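Local coordinates for protein lovastatin nonaketide synthase, polyketide synthase component (Aspergillus terreus, PDB 7CPX) that builds the nonaketide chain of dihydromonacolin L, the lovastatin precursor, from malonyl-CoA as a homodimeric iterative polyketide synthase working with its partner lovC, at residues G59-Y71 and F217-R231. The protein carries 2 engineered substitutions. Residues are numbered along the deposited sequence; the frame is centred on the assembly and turned at random.
Sequences GKHHGRTNAPYAY and FVLESKLSMLSPSGR
Lys222, near the C-terminal end of the helix that includes 217-221, folds its side chain back so that NZ meets the loop part of 59-71 with two hydrogen bonds, to Gly59 O at 2.8 Å and to Arg64 O at 3.0 Å. The chain is bent at chi2, chi3 and chi4, and the same amine also reaches Val218 O within its own segment at 2.7 Å, in the carbonyl plane and on a lone pair. The bond to Arg64 O runs almost straight out from its carbonyl, with a C=O...N angle of 165°, whereas Gly59 O is met 20° out of its plane. One turn earlier, Val218 sets both methyls against Arg64 O. Next to the lysine, the Ser221 hydroxyl faces the Asn66 amide, their oxygens modelled too close for the bond to be certain, and Thr65 OG1, anti to its own N (chi1 -179°), gives a weak bond to Phe217 O. The Phe217 ring turns its edge to Thr65 OG1 and to Ala70 CB; Phe49 and, through a cation-pi contact, Arg244 also meet this ring. Ala67 CB packs 3.6 Å from Leu226 CB, in the buried middle of the contact. Farther along, Tyr69 CB rests 3.7 Å from Gly230 CA, and Tyr71 OH touches the aliphatic part of Arg231, whose guanidinium forms a salt bridge to Asp39. The rim is looser: exposed Lys60 touches Lys222 O with CG and CD alone, and partly exposed Pro228 lies alongside the Asn66 amide. Within the ketosynthase, the contact joins the helix end and the loop after it to the loop leading into strand 69-70, with the Leu226 side chain about 7 Å from that of His367 and about 9 Å from that of Cys181, both predicted active-site residues. One buried amine thus ties two loop carbonyls to the helix end, and three acceptors around NZ are consistent with a protonated lysine.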
# COMPACT_ATOMS: atom_id res chain seq x y z
N GLY A 59 7.18 -19.10 18.69
CA GLY A 59 8.34 -18.29 18.34
C GLY A 59 8.66 -18.33 16.86
O GLY A 59 9.04 -17.31 16.27
N LYS A 60 8.51 -19.50 16.24
CA LYS A 60 8.84 -19.66 14.83
C LYS A 60 7.79 -19.07 13.90
O LYS A 60 7.92 -19.20 12.68
CB LYS A 60 9.05 -21.15 14.51
CG LYS A 60 10.23 -21.77 15.23
CD LYS A 60 10.66 -23.08 14.60
CE LYS A 60 9.61 -24.17 14.77
NZ LYS A 60 9.39 -24.51 16.20
N HIS A 61 6.75 -18.45 14.45
CA HIS A 61 5.75 -17.80 13.60
C HIS A 61 6.40 -16.69 12.79
O HIS A 61 7.23 -15.93 13.30
CB HIS A 61 4.62 -17.24 14.46
CG HIS A 61 3.45 -16.74 13.66
ND1 HIS A 61 3.53 -15.63 12.85
CD2 HIS A 61 2.18 -17.19 13.57
CE1 HIS A 61 2.35 -15.42 12.28
NE2 HIS A 61 1.52 -16.35 12.70
N HIS A 62 6.01 -16.60 11.52
CA HIS A 62 6.64 -15.64 10.62
C HIS A 62 6.47 -14.22 11.13
O HIS A 62 5.36 -13.78 11.46
CB HIS A 62 6.02 -15.77 9.23
CG HIS A 62 4.55 -15.48 9.19
ND1 HIS A 62 4.05 -14.20 9.17
CD2 HIS A 62 3.48 -16.30 9.21
CE1 HIS A 62 2.73 -14.24 9.15
NE2 HIS A 62 2.36 -15.51 9.17
N GLY A 63 7.58 -13.49 11.20
CA GLY A 63 7.54 -12.09 11.59
C GLY A 63 6.96 -11.85 12.96
O GLY A 63 6.27 -10.84 13.17
N ARG A 64 7.23 -12.75 13.91
CA ARG A 64 6.76 -12.60 15.27
C ARG A 64 7.86 -13.02 16.23
O ARG A 64 8.86 -13.63 15.84
CB ARG A 64 5.50 -13.44 15.54
CG ARG A 64 4.37 -13.24 14.56
CD ARG A 64 3.69 -11.89 14.70
NE ARG A 64 2.52 -11.81 13.84
CZ ARG A 64 1.31 -12.27 14.16
NH1 ARG A 64 1.07 -12.81 15.34
NH2 ARG A 64 0.33 -12.20 13.27
N THR A 65 7.67 -12.68 17.51
CA THR A 65 8.59 -13.08 18.56
C THR A 65 7.79 -13.59 19.74
O THR A 65 6.79 -12.98 20.13
CB THR A 65 9.48 -11.91 19.00
OG1 THR A 65 10.39 -12.34 20.02
CG2 THR A 65 8.63 -10.76 19.53
N ASN A 66 8.22 -14.72 20.31
CA ASN A 66 7.55 -15.30 21.46
C ASN A 66 8.03 -14.72 22.78
O ASN A 66 7.53 -15.12 23.84
CB ASN A 66 7.74 -16.82 21.47
CG ASN A 66 9.19 -17.23 21.51
OD1 ASN A 66 10.08 -16.44 21.19
ND2 ASN A 66 9.45 -18.47 21.90
N ALA A 67 8.99 -13.80 22.75
CA ALA A 67 9.56 -13.19 23.95
C ALA A 67 9.13 -11.72 24.00
O ALA A 67 9.88 -10.84 23.56
CB ALA A 67 11.08 -13.31 23.96
N PRO A 68 7.95 -11.41 24.53
CA PRO A 68 7.51 -10.02 24.63
C PRO A 68 8.06 -9.27 25.83
O PRO A 68 7.59 -8.16 26.11
CB PRO A 68 5.99 -10.16 24.72
CG PRO A 68 5.80 -11.43 25.46
CD PRO A 68 6.91 -12.34 25.01
N TYR A 69 9.03 -9.83 26.54
CA TYR A 69 9.62 -9.20 27.71
C TYR A 69 11.11 -9.02 27.50
O TYR A 69 11.72 -9.65 26.64
CB TYR A 69 9.39 -10.04 28.98
CG TYR A 69 7.96 -10.46 29.20
CD1 TYR A 69 7.05 -9.60 29.82
CD2 TYR A 69 7.51 -11.71 28.81
CE1 TYR A 69 5.74 -9.98 30.03
CE2 TYR A 69 6.20 -12.09 29.01
CZ TYR A 69 5.32 -11.23 29.62
OH TYR A 69 4.02 -11.61 29.83
N ALA A 70 11.69 -8.13 28.30
CA ALA A 70 13.12 -7.89 28.26
C ALA A 70 13.50 -7.04 29.46
O ALA A 70 12.67 -6.33 30.02
CB ALA A 70 13.54 -7.20 26.96
N TYR A 71 14.77 -7.13 29.84
CA TYR A 71 15.33 -6.31 30.91
C TYR A 71 15.74 -4.98 30.28
O TYR A 71 16.91 -4.73 29.96
CB TYR A 71 16.49 -7.02 31.59
CG TYR A 71 16.10 -8.30 32.29
CD1 TYR A 71 15.72 -9.43 31.57
CD2 TYR A 71 16.13 -8.39 33.67
CE1 TYR A 71 15.37 -10.60 32.21
CE2 TYR A 71 15.78 -9.56 34.32
CZ TYR A 71 15.40 -10.66 33.59
OH TYR A 71 15.05 -11.83 34.23
N PHE A 217 14.58 -9.58 18.07
CA PHE A 217 13.62 -10.46 18.72
C PHE A 217 13.08 -11.50 17.74
O PHE A 217 13.05 -12.69 18.05
CB PHE A 217 12.47 -9.64 19.31
CG PHE A 217 12.84 -8.92 20.57
CD1 PHE A 217 13.42 -7.67 20.51
CD2 PHE A 217 12.61 -9.49 21.80
CE1 PHE A 217 13.76 -7.00 21.66
CE2 PHE A 217 12.95 -8.82 22.96
CZ PHE A 217 13.53 -7.57 22.89
N VAL A 218 12.67 -11.06 16.55
CA VAL A 218 12.13 -11.99 15.57
C VAL A 218 13.20 -12.99 15.15
O VAL A 218 12.94 -14.20 15.06
CB VAL A 218 11.57 -11.22 14.36
CG1 VAL A 218 11.09 -12.19 13.29
CG2 VAL A 218 10.43 -10.32 14.80
N LEU A 219 14.41 -12.51 14.88
CA LEU A 219 15.48 -13.40 14.45
C LEU A 219 15.76 -14.47 15.50
O LEU A 219 15.81 -15.67 15.18
CB LEU A 219 16.74 -12.59 14.15
CG LEU A 219 16.68 -11.68 12.92
CD1 LEU A 219 17.84 -10.70 12.94
CD2 LEU A 219 16.71 -12.50 11.65
N GLU A 220 15.95 -14.06 16.75
CA GLU A 220 16.27 -15.02 17.80
C GLU A 220 15.11 -15.96 18.08
O GLU A 220 15.33 -17.16 18.30
CB GLU A 220 16.68 -14.28 19.08
CG GLU A 220 18.11 -13.77 19.09
CD GLU A 220 18.41 -12.78 17.98
OE1 GLU A 220 17.87 -12.95 16.87
OE2 GLU A 220 19.19 -11.84 18.22
N SER A 221 13.88 -15.45 18.07
CA SER A 221 12.72 -16.31 18.29
C SER A 221 12.51 -17.29 17.15
O SER A 221 11.91 -18.35 17.36
CB SER A 221 11.47 -15.45 18.48
OG SER A 221 10.38 -16.24 18.91
N LYS A 222 12.99 -16.96 15.95
CA LYS A 222 12.93 -17.92 14.85
C LYS A 222 13.69 -19.19 15.19
O LYS A 222 13.29 -20.29 14.78
CB LYS A 222 13.47 -17.28 13.57
CG LYS A 222 12.50 -17.28 12.39
CD LYS A 222 11.54 -16.10 12.41
CE LYS A 222 10.42 -16.27 13.43
NZ LYS A 222 10.77 -15.70 14.75
N LEU A 223 14.79 -19.06 15.93
CA LEU A 223 15.54 -20.20 16.44
C LEU A 223 15.11 -20.61 17.84
O LEU A 223 15.71 -21.52 18.41
CB LEU A 223 17.04 -19.88 16.44
CG LEU A 223 17.74 -19.78 15.09
CD1 LEU A 223 19.21 -19.44 15.26
CD2 LEU A 223 17.58 -21.08 14.31
N SER A 224 14.09 -19.95 18.40
CA SER A 224 13.63 -20.23 19.75
C SER A 224 14.71 -19.95 20.78
O SER A 224 14.69 -20.48 21.90
CB SER A 224 13.13 -21.67 19.89
OG SER A 224 12.57 -21.90 21.17
N MET A 225 15.68 -19.10 20.42
CA MET A 225 16.75 -18.75 21.36
C MET A 225 16.21 -17.99 22.56
O MET A 225 16.64 -18.22 23.69
CB MET A 225 17.82 -17.93 20.64
CG MET A 225 18.54 -18.69 19.54
SD MET A 225 19.50 -17.61 18.46
CE MET A 225 20.63 -16.86 19.64
N LEU A 226 15.26 -17.08 22.33
CA LEU A 226 14.75 -16.24 23.40
C LEU A 226 13.85 -17.05 24.34
O LEU A 226 13.31 -18.10 23.98
CB LEU A 226 13.97 -15.05 22.84
CG LEU A 226 14.72 -14.15 21.87
CD1 LEU A 226 13.93 -12.89 21.58
CD2 LEU A 226 16.10 -13.80 22.40
N SER A 227 13.70 -16.53 25.55
CA SER A 227 12.85 -17.17 26.54
C SER A 227 11.42 -16.66 26.38
O SER A 227 11.17 -15.47 26.61
CB SER A 227 13.35 -16.87 27.94
OG SER A 227 12.46 -17.38 28.92
N PRO A 228 10.46 -17.51 26.00
CA PRO A 228 9.07 -17.03 25.95
C PRO A 228 8.56 -16.52 27.28
O PRO A 228 7.76 -15.58 27.32
CB PRO A 228 8.29 -18.26 25.47
CG PRO A 228 9.16 -19.42 25.79
CD PRO A 228 10.56 -18.93 25.64
N SER A 229 9.01 -17.12 28.39
CA SER A 229 8.65 -16.62 29.71
C SER A 229 9.22 -15.23 29.96
O SER A 229 8.74 -14.53 30.86
CB SER A 229 9.14 -17.58 30.79
OG SER A 229 10.54 -17.77 30.71
N GLY A 230 10.23 -14.82 29.20
CA GLY A 230 10.79 -13.49 29.34
C GLY A 230 11.88 -13.36 30.37
O GLY A 230 12.19 -12.24 30.78
N ARG A 231 12.47 -14.47 30.82
CA ARG A 231 13.52 -14.43 31.83
C ARG A 231 14.54 -15.52 31.54
O ARG A 231 14.18 -16.64 31.16
CB ARG A 231 12.94 -14.61 33.23
CG ARG A 231 12.01 -13.48 33.65
CD ARG A 231 11.45 -13.69 35.04
NE ARG A 231 10.54 -12.61 35.41
CZ ARG A 231 9.27 -12.54 35.05
NH1 ARG A 231 8.71 -13.48 34.29
NH2 ARG A 231 8.53 -11.51 35.46